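Methyl-accepting chemotaxis protein, putative (Geobacter sulfurreducens, PDB 3OOV) is a putative chemotaxis receptor whose crystallised GAF domain probably serves as a sensory module that binds small ligands or relays signals. Local coordinates at residues 19-24 with 154-159; 35-40 with 130-135; 58-63 with 107-112; 74-79 with 98-103; 83-88 with 116-121. All blocks are in the same frame, centred on the assembly; numbering follows the deposited sequence.

Overall arrangement
The five contacts illustrate how a GAF domain builds layers on one antiparallel sheet. Contacts 2 and 5 lie within that sheet, their centres about 11 Å apart, joined through neighbouring strands 125-133 and 115-122. Contact 1 pairs helices 17-31 and 143-167 on one face and touches both sheet contacts. On the opposite face lie contact 3, between loops, about 10 Å from contact 2 centre to centre, and contact 4, between helix 74-82 and a loop, about 23 Å from contact 1 centre to centre. Along the chain contacts 2 to 5 all fall between the segments of contact 1, and those of contacts 4 and 5 alternate. Both reach the second subunit, so this edge of the sheet lies at the subunit interface.

Contact 1 (19-24 with 154-159); sequences EVLRLC and DQASSA
Two donors of Ser158 grip Asp154 O, on the helix that presents Ala156 and Ala159 to Val20, Leu21 and Cys24 of residues 19-24. Ser158 N lies 3.0 Å from Asp154 O in the ordinary helical bond. Ser158 OG, 3.2 Å from Asp154 O, comes from the opposite face of the carbonyl plane. The hydroxyl of this exposed residue thus has a partner within its own helix. The interface itself is apolar, with no hydrogen bond between the two segments. Their axes run antiparallel at 165° and approach to 10.0 Å, which brings Leu21 opposite Ala156. Two side chains meet the Ala156 methyl: Leu21 CD2 lies 3.7 Å from Ala156 CB, and Cys24 SG lies 4.1 Å from Ala156 CB. One turn further along the second helix, Val20 CG1 reaches Ala159 CB at 3.9 Å. Val20 holds CG1 anti to its backbone N (chi1 161°), which puts this branch towards the alanine. The pairing thus sets branched or sulphur-bearing side chains against bare methyl groups, and all five residues are buried. Ile11 of helix 7-13 covers Val20, Cys24 and Ala159. Leu21 rests on Ile39 and Met41 of strand 36-42 and on Val52 of strand 48-55, while Ser157 OG is hydrogen-bonded to Val121 O, tying helix 143-167 to strand 115-122.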
# COMPACT_ATOMS: atom_id res chain seq x y z
N GLU A 19 18.32 19.61 3.70
CA GLU A 19 18.04 20.55 2.62
C GLU A 19 17.34 19.85 1.44
O GLU A 19 16.43 20.41 0.83
CB GLU A 19 19.34 21.23 2.19
CG GLU A 19 19.24 22.30 1.16
CD GLU A 19 20.62 22.94 0.91
OE1 GLU A 19 20.77 24.12 1.31
OE2 GLU A 19 21.54 22.24 0.38
N VAL A 20 17.77 18.64 1.13
CA VAL A 20 17.20 17.89 0.04
C VAL A 20 15.74 17.54 0.37
O VAL A 20 14.89 17.50 -0.51
CB VAL A 20 17.96 16.61 -0.16
CG1 VAL A 20 17.14 15.56 -0.97
CG2 VAL A 20 19.33 16.89 -0.85
N LEU A 21 15.48 17.26 1.64
CA LEU A 21 14.16 16.93 2.12
C LEU A 21 13.29 18.21 2.04
O LEU A 21 12.20 18.15 1.48
CB LEU A 21 14.23 16.38 3.53
CG LEU A 21 14.96 15.02 3.51
CD1 LEU A 21 15.09 14.47 4.92
CD2 LEU A 21 14.26 13.96 2.62
N ARG A 22 13.83 19.33 2.50
CA ARG A 22 13.09 20.57 2.39
C ARG A 22 12.69 20.90 0.94
O ARG A 22 11.52 21.21 0.66
CB ARG A 22 13.77 21.72 3.14
CG ARG A 22 13.69 21.60 4.67
CD ARG A 22 14.19 22.86 5.40
NE ARG A 22 15.52 23.26 4.92
CZ ARG A 22 16.69 22.94 5.50
NH1 ARG A 22 16.75 22.23 6.63
NH2 ARG A 22 17.82 23.34 4.93
N LEU A 23 13.61 20.73 0.01
CA LEU A 23 13.38 20.96 -1.42
C LEU A 23 12.41 19.99 -2.04
O LEU A 23 11.60 20.37 -2.92
CB LEU A 23 14.68 20.84 -2.20
CG LEU A 23 15.71 21.96 -2.11
CD1 LEU A 23 17.11 21.40 -2.56
CD2 LEU A 23 15.27 23.21 -3.00
N CYS A 24 12.48 18.72 -1.62
CA CYS A 24 11.42 17.80 -1.99
C CYS A 24 10.03 18.28 -1.55
O CYS A 24 9.04 18.11 -2.29
CB CYS A 24 11.65 16.41 -1.39
SG CYS A 24 12.88 15.46 -2.27
N ASP A 154 11.36 8.45 -3.77
CA ASP A 154 12.47 7.90 -4.60
C ASP A 154 13.64 8.83 -4.85
O ASP A 154 14.78 8.42 -4.71
CB ASP A 154 11.99 7.50 -5.99
CG ASP A 154 11.24 6.26 -6.00
OD1 ASP A 154 11.36 5.49 -5.01
OD2 ASP A 154 10.50 6.06 -7.00
N GLN A 155 13.37 10.07 -5.27
CA GLN A 155 14.40 11.13 -5.28
C GLN A 155 15.07 11.44 -3.92
O GLN A 155 16.30 11.65 -3.83
CB GLN A 155 13.82 12.47 -5.83
CG GLN A 155 13.13 12.32 -7.25
CD GLN A 155 14.03 11.57 -8.29
OE1 GLN A 155 15.18 11.98 -8.57
NE2 GLN A 155 13.50 10.45 -8.85
N ALA A 156 14.29 11.58 -2.87
CA ALA A 156 14.91 11.77 -1.54
C ALA A 156 15.86 10.57 -1.25
O ALA A 156 16.96 10.77 -0.84
CB ALA A 156 13.88 11.88 -0.45
N SER A 157 15.38 9.36 -1.45
CA SER A 157 16.11 8.12 -1.11
C SER A 157 17.44 8.01 -1.94
O SER A 157 18.54 7.93 -1.38
CB SER A 157 15.18 6.92 -1.37
OG SER A 157 15.93 5.73 -1.38
N SER A 158 17.34 8.10 -3.27
CA SER A 158 18.58 8.27 -4.13
C SER A 158 19.57 9.32 -3.66
O SER A 158 20.78 9.08 -3.64
CB SER A 158 18.21 8.66 -5.56
OG SER A 158 17.52 7.57 -6.12
N ALA A 159 19.07 10.49 -3.28
CA ALA A 159 19.95 11.54 -2.87
C ALA A 159 20.55 11.29 -1.46
O ALA A 159 21.69 11.71 -1.17
CB ALA A 159 19.25 12.85 -2.91

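Contact 2 (35-40 with 130-135). With GOL (glycerol), chain C.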
# COMPACT_ATOMS: atom_id res chain seq x y z
N GLU A 35 -1.08 20.36 -0.45
CA GLU A 35 -1.29 21.41 0.51
C GLU A 35 -0.36 21.27 1.75
O GLU A 35 0.19 22.24 2.21
CB GLU A 35 -2.77 21.30 0.95
CG GLU A 35 -3.25 22.45 1.75
CD GLU A 35 -4.45 22.12 2.71
OE1 GLU A 35 -5.46 21.54 2.16
OE2 GLU A 35 -4.35 22.50 3.97
N ARG A 36 -0.21 20.06 2.30
CA ARG A 36 0.64 19.80 3.45
C ARG A 36 1.59 18.65 3.13
O ARG A 36 1.15 17.59 2.68
CB ARG A 36 -0.22 19.41 4.66
CG ARG A 36 -1.40 20.26 4.84
CD ARG A 36 -1.17 21.46 5.73
NE ARG A 36 -2.42 22.18 5.96
CZ ARG A 36 -2.80 22.72 7.13
NH1 ARG A 36 -2.04 22.61 8.23
NH2 ARG A 36 -3.97 23.37 7.22
N VAL A 37 2.88 18.88 3.29
CA VAL A 37 3.90 17.91 2.96
C VAL A 37 4.83 17.88 4.16
O VAL A 37 5.50 18.88 4.49
CB VAL A 37 4.69 18.21 1.68
CG1 VAL A 37 5.80 17.14 1.44
CG2 VAL A 37 3.70 18.25 0.47
N ASN A 38 4.77 16.73 4.82
CA ASN A 38 5.51 16.51 6.06
C ASN A 38 6.56 15.42 5.81
O ASN A 38 6.28 14.37 5.16
CB ASN A 38 4.58 16.19 7.24
CG ASN A 38 3.56 17.32 7.49
OD1 ASN A 38 3.94 18.48 7.77
ND2 ASN A 38 2.25 16.99 7.32
N ILE A 39 7.79 15.70 6.22
CA ILE A 39 8.84 14.68 6.07
C ILE A 39 9.56 14.45 7.40
O ILE A 39 10.05 15.39 8.01
CB ILE A 39 9.86 15.05 4.98
CG1 ILE A 39 9.15 15.35 3.68
CG2 ILE A 39 10.95 13.89 4.79
CD1 ILE A 39 10.13 15.94 2.58
N LEU A 40 9.57 13.20 7.85
CA LEU A 40 10.13 12.80 9.13
C LEU A 40 11.17 11.73 8.87
O LEU A 40 10.93 10.84 8.03
CB LEU A 40 9.07 12.26 10.06
CG LEU A 40 7.93 13.31 10.31
CD1 LEU A 40 6.74 13.01 9.40
CD2 LEU A 40 7.44 13.39 11.76
N PHE A 130 7.24 10.32 4.03
CA PHE A 130 6.45 11.49 3.60
C PHE A 130 5.05 11.29 4.12
O PHE A 130 4.47 10.24 3.93
CB PHE A 130 6.37 11.53 2.09
CG PHE A 130 7.55 12.11 1.44
CD1 PHE A 130 8.80 11.49 1.55
CD2 PHE A 130 7.42 13.27 0.67
CE1 PHE A 130 9.94 12.02 0.90
CE2 PHE A 130 8.54 13.82 0.02
CZ PHE A 130 9.81 13.20 0.11
N ALA A 131 4.48 12.30 4.79
CA ALA A 131 3.06 12.27 5.15
C ALA A 131 2.45 13.47 4.40
O ALA A 131 2.87 14.61 4.63
CB ALA A 131 2.91 12.45 6.69
N VAL A 132 1.46 13.24 3.55
CA VAL A 132 0.95 14.26 2.64
C VAL A 132 -0.59 14.32 2.75
O VAL A 132 -1.26 13.27 2.93
CB VAL A 132 1.36 14.04 1.16
CG1 VAL A 132 0.81 15.19 0.22
CG2 VAL A 132 2.89 14.00 0.98
N ASP A 133 -1.14 15.55 2.73
CA ASP A 133 -2.59 15.73 2.75
C ASP A 133 -3.04 17.01 2.03
O ASP A 133 -2.25 17.95 1.86
CB ASP A 133 -3.19 15.63 4.15
CG ASP A 133 -2.95 16.88 4.97
OD1 ASP A 133 -3.69 17.87 4.70
OD2 ASP A 133 -2.01 16.91 5.85
N ASN A 134 -4.31 16.98 1.57
CA ASN A 134 -4.98 18.18 0.99
C ASN A 134 -6.25 18.38 1.87
O ASN A 134 -7.38 18.31 1.39
CB ASN A 134 -5.37 17.86 -0.48
CG ASN A 134 -4.20 17.98 -1.45
OD1 ASN A 134 -3.21 18.69 -1.20
ND2 ASN A 134 -4.31 17.31 -2.59
N ARG A 135 -6.07 18.53 3.17
CA ARG A 135 -7.22 18.44 4.08
C ARG A 135 -8.30 19.51 3.86
O ARG A 135 -9.37 19.37 4.38
CB ARG A 135 -6.75 18.52 5.54
CG ARG A 135 -6.37 19.96 6.01
CD ARG A 135 -5.62 19.93 7.39
NE ARG A 135 -4.34 19.21 7.30
CZ ARG A 135 -3.43 19.12 8.29
NH1 ARG A 135 -3.68 19.66 9.46
NH2 ARG A 135 -2.27 18.48 8.11
C1 GOL C . -1.23 12.87 8.56
O1 GOL C . -0.73 12.58 9.85
C2 GOL C . -0.62 14.21 8.20
O2 GOL C . -1.41 15.24 8.82
C3 GOL C . -0.67 14.28 6.70
O3 GOL C . 0.05 15.39 6.21
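Arg36 pairs with Asp133 and Asn38 with Ala131 as antiparallel hydrogen-bonded pairs, while Val37-Val132 and Ile39-Phe130 form the non-hydrogen-bonded ones, the strand axes 4.7 Å apart at closest approach. Beyond the Arg36-Asp133 pair a side chain takes over: Asn134 OD1 accepts from Glu35 N at 2.8 Å, nearly along the C=O axis. The guanidinium groups of Arg36 and Arg135 stack flat, their centres 3.8 Å apart and their planes 5° from parallel. Each has a carboxylate in salt-bridge contact, which probably offsets the repulsion: Arg36 NE meets Glu35 OE2 at 2.8 Å, and Arg135 grips Asp133 side-on. In that grip Arg135 NH2 lies 2.8 Å from Asp133 OD2, while Arg135 NE and its backbone N share Asp133 OD1, the latter bond closing an Asx turn. An alanine in place of Arg135 would probably leave the Asp133 carboxylate without its charged mate and the Arg36 guanidinium, still held by Glu35 and Thr57, without its stacking partner. A glycerol, probably from the crystallisation liquor, gives Asp133 OD2 a hydrogen bond of 2.6 Å from its O3, which also takes a weak bond from Asn38 ND2. On the other face of the sheet, Ile39 CG1 sits over the centre of the Phe130 ring, 4.0 Å from the centroid, in a CH-pi contact. That face lies under Ala25 and Leu28 of helix 17-31; on the Asn38 face, Arg108 O and Ala109 O accept from Arg135. In the sheet the two strands lie between strands 48-55 and 115-122.

Contact 3 (58-63 with 107-112)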
# COMPACT_ATOMS: atom_id res chain seq x y z
N ALA A 58 1.04 26.59 8.65
CA ALA A 58 1.49 27.94 9.10
C ALA A 58 1.90 27.91 10.57
O ALA A 58 1.32 27.15 11.36
CB ALA A 58 0.35 29.11 8.82
N ASP A 59 2.80 28.81 10.94
CA ASP A 59 3.12 29.07 12.37
C ASP A 59 3.78 27.81 13.00
O ASP A 59 3.48 27.40 14.13
CB ASP A 59 1.86 29.49 13.18
CG ASP A 59 1.16 30.80 12.64
OD1 ASP A 59 1.82 31.61 11.93
OD2 ASP A 59 -0.10 30.98 12.91
N PHE A 60 4.68 27.19 12.25
CA PHE A 60 5.25 25.91 12.66
C PHE A 60 6.61 25.74 12.05
O PHE A 60 6.82 25.87 10.86
CB PHE A 60 4.32 24.72 12.31
CG PHE A 60 4.88 23.37 12.64
CD1 PHE A 60 5.10 22.98 13.94
CD2 PHE A 60 5.15 22.45 11.62
CE1 PHE A 60 5.58 21.71 14.25
CE2 PHE A 60 5.60 21.17 11.93
CZ PHE A 60 5.82 20.80 13.22
N ASN A 61 7.53 25.47 12.93
CA ASN A 61 8.86 25.12 12.54
C ASN A 61 9.02 23.75 13.18
O ASN A 61 8.86 23.65 14.42
CB ASN A 61 9.85 26.10 13.18
CG ASN A 61 11.27 25.90 12.66
OD1 ASN A 61 11.62 24.84 12.08
ND2 ASN A 61 12.10 26.91 12.87
N PRO A 62 9.27 22.72 12.35
CA PRO A 62 9.44 21.35 12.80
C PRO A 62 10.79 21.08 13.55
O PRO A 62 10.89 20.09 14.24
CB PRO A 62 9.36 20.56 11.50
CG PRO A 62 9.90 21.50 10.46
CD PRO A 62 9.31 22.80 10.88
N ALA A 63 11.77 21.97 13.46
CA ALA A 63 13.08 21.81 14.18
C ALA A 63 12.95 21.47 15.67
O ALA A 63 12.31 22.20 16.43
CB ALA A 63 14.00 23.09 14.02
N ILE A 107 0.35 17.91 17.19
CA ILE A 107 0.96 18.67 16.10
C ILE A 107 -0.08 18.93 14.98
O ILE A 107 -0.55 17.96 14.31
CB ILE A 107 2.17 17.94 15.53
CG1 ILE A 107 2.92 17.22 16.69
CG2 ILE A 107 3.04 18.83 14.58
CD1 ILE A 107 4.42 17.41 16.78
N ARG A 108 -0.36 20.21 14.71
CA ARG A 108 -1.35 20.59 13.69
C ARG A 108 -1.00 20.01 12.33
O ARG A 108 -1.90 19.62 11.57
CB ARG A 108 -1.48 22.12 13.55
CG ARG A 108 -2.37 22.77 14.64
CD ARG A 108 -2.51 24.34 14.37
NE ARG A 108 -1.19 24.96 14.54
CZ ARG A 108 -0.48 25.59 13.63
NH1 ARG A 108 -0.89 25.72 12.37
NH2 ARG A 108 0.69 26.08 13.98
N ALA A 109 0.30 19.93 12.03
CA ALA A 109 0.76 19.56 10.70
C ALA A 109 0.39 18.12 10.41
O ALA A 109 0.29 17.78 9.24
CB ALA A 109 2.29 19.77 10.58
N LEU A 110 0.24 17.31 11.48
CA LEU A 110 -0.05 15.89 11.47
C LEU A 110 -1.52 15.55 11.77
O LEU A 110 -1.86 14.34 11.81
CB LEU A 110 0.82 15.13 12.52
CG LEU A 110 2.32 15.23 12.28
CD1 LEU A 110 3.06 14.31 13.23
CD2 LEU A 110 2.71 14.88 10.81
N ARG A 111 -2.37 16.55 11.95
CA ARG A 111 -3.76 16.27 12.35
C ARG A 111 -4.77 16.03 11.21
O ARG A 111 -5.93 16.06 11.47
CB ARG A 111 -4.30 17.40 13.20
CG ARG A 111 -3.88 17.36 14.61
CD ARG A 111 -4.55 18.56 15.23
NE ARG A 111 -4.13 18.58 16.60
CZ ARG A 111 -4.14 19.65 17.36
NH1 ARG A 111 -4.59 20.80 16.87
NH2 ARG A 111 -3.70 19.55 18.60
N SER A 112 -4.36 15.78 9.99
CA SER A 112 -5.33 15.55 8.94
C SER A 112 -6.09 14.26 9.25
O SER A 112 -5.54 13.31 9.80
CB SER A 112 -4.62 15.46 7.63
OG SER A 112 -5.56 15.55 6.57
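Phe60 and Ala109 mark the nearest approach of the two backbones, with CA atoms 8.0 Å apart: residues 58-63 follow an irregular path, and residues 108-110 make a short 3-10 turn, so side chains must span the gap. Arg108 does so with both terminal nitrogens on one acceptor. Arg108 NH1 lies 2.8 Å from Ala58 O, and Arg108 NH2 lies 2.9 Å from the same Ala58 O. The oxygen lies in the guanidinium plane and the donors lie in its carbonyl plane, an end-on fork that fixes the turn of the flat group. Asp59 O stands at the same edge, 3.1 Å from Arg108 NH2. Beside this polar clasp the Phe60 ring supplies the apolar half. Its CG, anti to the backbone N (chi1 177°), is carried towards residues 107-112. Phe60 CZ touches Ile107 CG2 at 3.7 Å, and on the other flank Phe60 CE2 meets Ala109 CB at 3.8 Å. Pro62 N lies over the centre of one ring face, and Phe51 of strand 48-55 meets the ring edge-to-face. Chemically, a surface arginine bound to a main-chain carbonyl needs no particular side chain at its acceptor. The carboxylate of Asp59, 5.1 Å from Arg108 NH2 at OD2, would probably add a modest electrostatic attraction to a link already held by the Arg108 bonds and by the packing of Phe60.

Contact 4 (74-79 with 98-103)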
# COMPACT_ATOMS: atom_id res chain seq x y z
N GLY A 74 0.53 5.61 15.44
CA GLY A 74 -0.50 4.94 14.62
C GLY A 74 0.01 4.50 13.23
O GLY A 74 0.87 3.60 13.10
N VAL A 75 -0.56 5.08 12.19
CA VAL A 75 -0.31 4.60 10.86
C VAL A 75 1.03 5.11 10.32
O VAL A 75 1.55 4.60 9.36
CB VAL A 75 -1.49 5.00 9.91
CG1 VAL A 75 -1.61 6.54 9.81
CG2 VAL A 75 -1.28 4.41 8.55
N ILE A 76 1.58 6.17 10.90
CA ILE A 76 2.91 6.57 10.50
C ILE A 76 3.93 5.50 10.89
O ILE A 76 4.78 5.11 10.09
CB ILE A 76 3.31 7.95 11.10
CG1 ILE A 76 2.49 9.06 10.40
CG2 ILE A 76 4.82 8.21 10.90
CD1 ILE A 76 2.50 10.40 11.11
N THR A 77 3.85 5.04 12.12
CA THR A 77 4.69 3.92 12.53
C THR A 77 4.47 2.67 11.66
O THR A 77 5.44 1.95 11.33
CB THR A 77 4.35 3.57 14.00
OG1 THR A 77 4.70 4.71 14.77
CG2 THR A 77 5.17 2.32 14.52
N LYS A 78 3.21 2.38 11.31
CA LYS A 78 2.96 1.19 10.45
C LYS A 78 3.55 1.34 9.12
O LYS A 78 4.09 0.34 8.58
CB LYS A 78 1.49 0.83 10.34
CG LYS A 78 0.96 0.19 11.59
CD LYS A 78 -0.47 0.62 11.90
CE LYS A 78 -1.41 -0.05 10.94
NZ LYS A 78 -1.24 -1.58 11.10
N CYS A 79 3.42 2.55 8.52
CA CYS A 79 4.10 2.81 7.25
C CYS A 79 5.62 2.49 7.33
O CYS A 79 6.23 1.84 6.42
CB CYS A 79 3.95 4.30 6.84
SG CYS A 79 4.82 4.70 5.33
N PHE A 98 -4.90 2.86 13.94
CA PHE A 98 -4.44 3.78 12.92
C PHE A 98 -4.30 5.20 13.46
O PHE A 98 -3.44 5.93 12.99
CB PHE A 98 -5.32 3.81 11.66
CG PHE A 98 -5.09 2.65 10.72
CD1 PHE A 98 -4.87 1.38 11.20
CD2 PHE A 98 -5.14 2.84 9.33
CE1 PHE A 98 -4.66 0.32 10.32
CE2 PHE A 98 -4.97 1.79 8.45
CZ PHE A 98 -4.72 0.54 8.94
N ARG A 99 -5.10 5.58 14.46
CA ARG A 99 -5.14 6.97 14.89
C ARG A 99 -3.80 7.40 15.49
O ARG A 99 -3.14 6.64 16.20
CB ARG A 99 -6.23 7.24 15.96
CG ARG A 99 -7.58 6.59 15.76
CD ARG A 99 -8.48 7.25 14.76
NE ARG A 99 -9.17 6.16 14.04
CZ ARG A 99 -10.43 5.77 14.26
NH1 ARG A 99 -11.19 6.39 15.16
NH2 ARG A 99 -10.94 4.76 13.55
N LEU A 100 -3.43 8.64 15.25
CA LEU A 100 -2.35 9.24 15.99
C LEU A 100 -2.72 9.47 17.45
O LEU A 100 -3.83 9.86 17.74
CB LEU A 100 -1.96 10.56 15.34
CG LEU A 100 -1.50 10.42 13.91
CD1 LEU A 100 -1.00 11.79 13.32
CD2 LEU A 100 -0.46 9.34 13.79
N GLN A 101 -1.82 9.19 18.37
CA GLN A 101 -2.04 9.46 19.80
C GLN A 101 -1.09 10.61 20.22
O GLN A 101 -0.24 11.03 19.43
CB GLN A 101 -1.71 8.19 20.62
CG GLN A 101 -2.67 7.02 20.42
CD GLN A 101 -2.12 5.65 21.00
OE1 GLN A 101 -1.56 5.58 22.10
NE2 GLN A 101 -2.31 4.58 20.24
N SER A 102 -1.20 11.10 21.46
CA SER A 102 -0.12 11.96 22.03
C SER A 102 1.25 11.26 21.98
O SER A 102 1.33 10.14 22.42
CB SER A 102 -0.42 12.34 23.48
OG SER A 102 0.46 13.42 23.81
N PRO A 103 2.34 11.93 21.53
CA PRO A 103 2.45 13.36 21.24
C PRO A 103 2.14 13.73 19.80
O PRO A 103 2.13 14.94 19.50
CB PRO A 103 3.92 13.68 21.58
CG PRO A 103 4.66 12.40 21.12
CD PRO A 103 3.68 11.28 21.56
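Gly74 packs directly against the backbone of Phe98 and Arg99, and here the contact is tight. Gly74 CA lies 3.5 Å from Phe98 O and also 3.5 Å from Arg99 O, in two CA-H...O contacts. A side chain on this residue would run into both carbonyls, and its positive phi (38°) suits a residue without one. The next amide adds a weak hydrogen bond, Val75 N to Phe98 O at 3.1 Å, bent to 129° at the hydrogen. Beside it the Phe98 ring is crossed at about a right angle by the Lys78 chain, whose CE comes within 3.3 Å of Phe98 CE1. Val75 CG2 touches the ring more loosely, near CD2. In this GAF domain, helix 74-82 packs on the sheet, with Val75 on Phe115 and Ile76 on Ile117, and the long connection after strand 86-88 returns to pack against it. An alanine at Phe98 would probably open a gap where the ring now fills the space between Lys78, Val75 and Tyr94 of its own chain and Asp82 of the second subunit, leaving the lysine chain freer to move. Towards the partly exposed side the fit slackens: Leu100 has a single side-chain partner across the contact, its CD2 meeting Ile76 CD1 at 4.1 Å, and the leucine side chain is about 4 Å from a bound glycerol, probably from the crystallisation liquor. Arg99 directs its CB away from the helix, and its guanidinium is engaged by Tyr94 O through NH2.

Contact 5 (83-88 with 116-121)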
# COMPACT_ATOMS: atom_id res chain seq x y z
N ARG A 83 7.06 -0.68 5.44
CA ARG A 83 7.51 -0.06 4.15
C ARG A 83 6.37 -0.07 3.13
O ARG A 83 6.55 -0.35 1.96
CB ARG A 83 8.76 -0.77 3.59
CG ARG A 83 9.96 -0.72 4.52
CD ARG A 83 11.22 -1.40 3.86
NE ARG A 83 11.24 -2.86 4.08
CZ ARG A 83 11.25 -3.77 3.11
NH1 ARG A 83 11.24 -3.43 1.82
NH2 ARG A 83 11.26 -5.06 3.47
N GLN A 84 5.18 0.24 3.59
CA GLN A 84 4.03 0.22 2.72
C GLN A 84 3.41 1.64 2.67
O GLN A 84 3.35 2.33 3.69
CB GLN A 84 3.02 -0.84 3.19
CG GLN A 84 2.35 -1.68 2.04
CD GLN A 84 3.34 -2.49 1.18
OE1 GLN A 84 3.17 -2.57 -0.06
NE2 GLN A 84 4.39 -3.09 1.81
N VAL A 85 3.00 2.08 1.47
CA VAL A 85 2.14 3.27 1.28
C VAL A 85 0.82 2.99 1.95
O VAL A 85 0.17 1.93 1.67
CB VAL A 85 1.94 3.58 -0.19
CG1 VAL A 85 0.97 4.81 -0.38
CG2 VAL A 85 3.28 3.85 -0.86
N TYR A 86 0.43 3.88 2.87
CA TYR A 86 -0.90 3.83 3.49
C TYR A 86 -1.71 4.99 2.94
O TYR A 86 -1.33 6.14 3.11
CB TYR A 86 -0.89 3.90 5.03
CG TYR A 86 -0.59 2.55 5.67
CD1 TYR A 86 -1.61 1.68 6.06
CD2 TYR A 86 0.75 2.11 5.85
CE1 TYR A 86 -1.30 0.42 6.69
CE2 TYR A 86 1.06 0.83 6.39
CZ TYR A 86 0.04 0.00 6.81
OH TYR A 86 0.41 -1.25 7.33
N MSE A 87 -2.77 4.68 2.21
CA MSE A 87 -3.58 5.75 1.70
C MSE A 87 -4.87 5.75 2.47
O MSE A 87 -5.60 4.77 2.47
CB MSE A 87 -3.70 5.75 0.17
CG MSE A 87 -4.05 4.47 -0.51
SE MSE A 87 -3.94 4.74 -2.51
CE MSE A 87 -4.74 6.49 -2.58
N ILE A 88 -5.05 6.80 3.28
CA ILE A 88 -6.08 6.80 4.31
C ILE A 88 -7.10 7.88 3.93
O ILE A 88 -6.85 9.07 4.10
CB ILE A 88 -5.49 7.04 5.73
CG1 ILE A 88 -4.37 6.00 6.06
CG2 ILE A 88 -6.59 6.95 6.83
CD1 ILE A 88 -4.89 4.61 6.29
N VAL A 116 -2.06 10.45 2.83
CA VAL A 116 -1.14 9.36 2.41
C VAL A 116 0.17 9.43 3.16
O VAL A 116 0.81 10.55 3.30
CB VAL A 116 -0.79 9.59 0.92
CG1 VAL A 116 0.40 8.71 0.46
CG2 VAL A 116 -2.09 9.33 -0.00
N ILE A 117 0.60 8.28 3.66
CA ILE A 117 1.98 8.13 4.24
C ILE A 117 2.74 7.18 3.33
O ILE A 117 2.26 6.08 2.99
CB ILE A 117 1.99 7.51 5.64
CG1 ILE A 117 0.79 7.93 6.52
CG2 ILE A 117 3.41 7.71 6.27
CD1 ILE A 117 0.77 9.52 6.93
N CYS A 118 3.94 7.59 2.98
CA CYS A 118 4.75 6.90 2.00
C CYS A 118 6.17 6.74 2.60
O CYS A 118 6.72 7.69 3.10
CB CYS A 118 4.76 7.69 0.71
SG CYS A 118 5.94 7.01 -0.46
N PRO A 119 6.70 5.52 2.63
CA PRO A 119 7.99 5.29 3.31
C PRO A 119 9.11 5.80 2.42
O PRO A 119 8.95 5.82 1.20
CB PRO A 119 8.08 3.76 3.42
CG PRO A 119 7.31 3.25 2.09
CD PRO A 119 6.19 4.30 1.94
N ILE A 120 10.21 6.28 3.01
CA ILE A 120 11.41 6.58 2.23
C ILE A 120 12.30 5.35 2.44
O ILE A 120 12.62 5.01 3.57
CB ILE A 120 12.10 7.85 2.76
CG1 ILE A 120 11.12 9.07 2.61
CG2 ILE A 120 13.49 8.05 2.01
CD1 ILE A 120 11.45 10.25 3.54
N VAL A 121 12.67 4.66 1.38
CA VAL A 121 13.26 3.34 1.57
C VAL A 121 14.61 3.37 0.95
O VAL A 121 14.79 3.77 -0.22
CB VAL A 121 12.38 2.18 0.95
CG1 VAL A 121 13.10 0.81 1.07
CG2 VAL A 121 10.98 2.10 1.62
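Tyr86, paired with Ile117 across the contact, and Arg83, beside Val121, carry the flat groups. Val75 CG2 of helix 74-82 lies above one face of the Tyr86 ring, offset to the CG rim, with Lys78 on the same side; the tyrosine hydroxyl is hydrogen-bonded to Asp82. The aliphatic part of Arg83 crosses Val121 at about a right angle, while its guanidinium turns to the second subunit, bonding Ala93 O and making a cation-pi contact with Tyr94 there. Tyr86 and Ile117 form an antiparallel hydrogen-bonded pair: Tyr86 N meets Ile117 O, and Ile117 N meets Tyr86 O, both at 2.9 Å. Next to it Met87, present as selenomethionine, places CB 3.9 Å from Val116 CG2. Val85 sets CG1 anti to its backbone N (chi1 178°), where it touches Val116 CG1 at 4.0 Å. The Pro119 ring packs with CG 3.6 Å from Arg83 C and CD 4.1 Å from Val85 CG2. Gln84 OE1 accepts from Met87 N of the second subunit, and Met87 N donates to Gln84 OE1 of that subunit. Strand 86-88 is the sheet's edge within this chain, with helix 143-167 over Val85, Met87 and Cys118, and helix 74-82 over Tyr86 and Ile117.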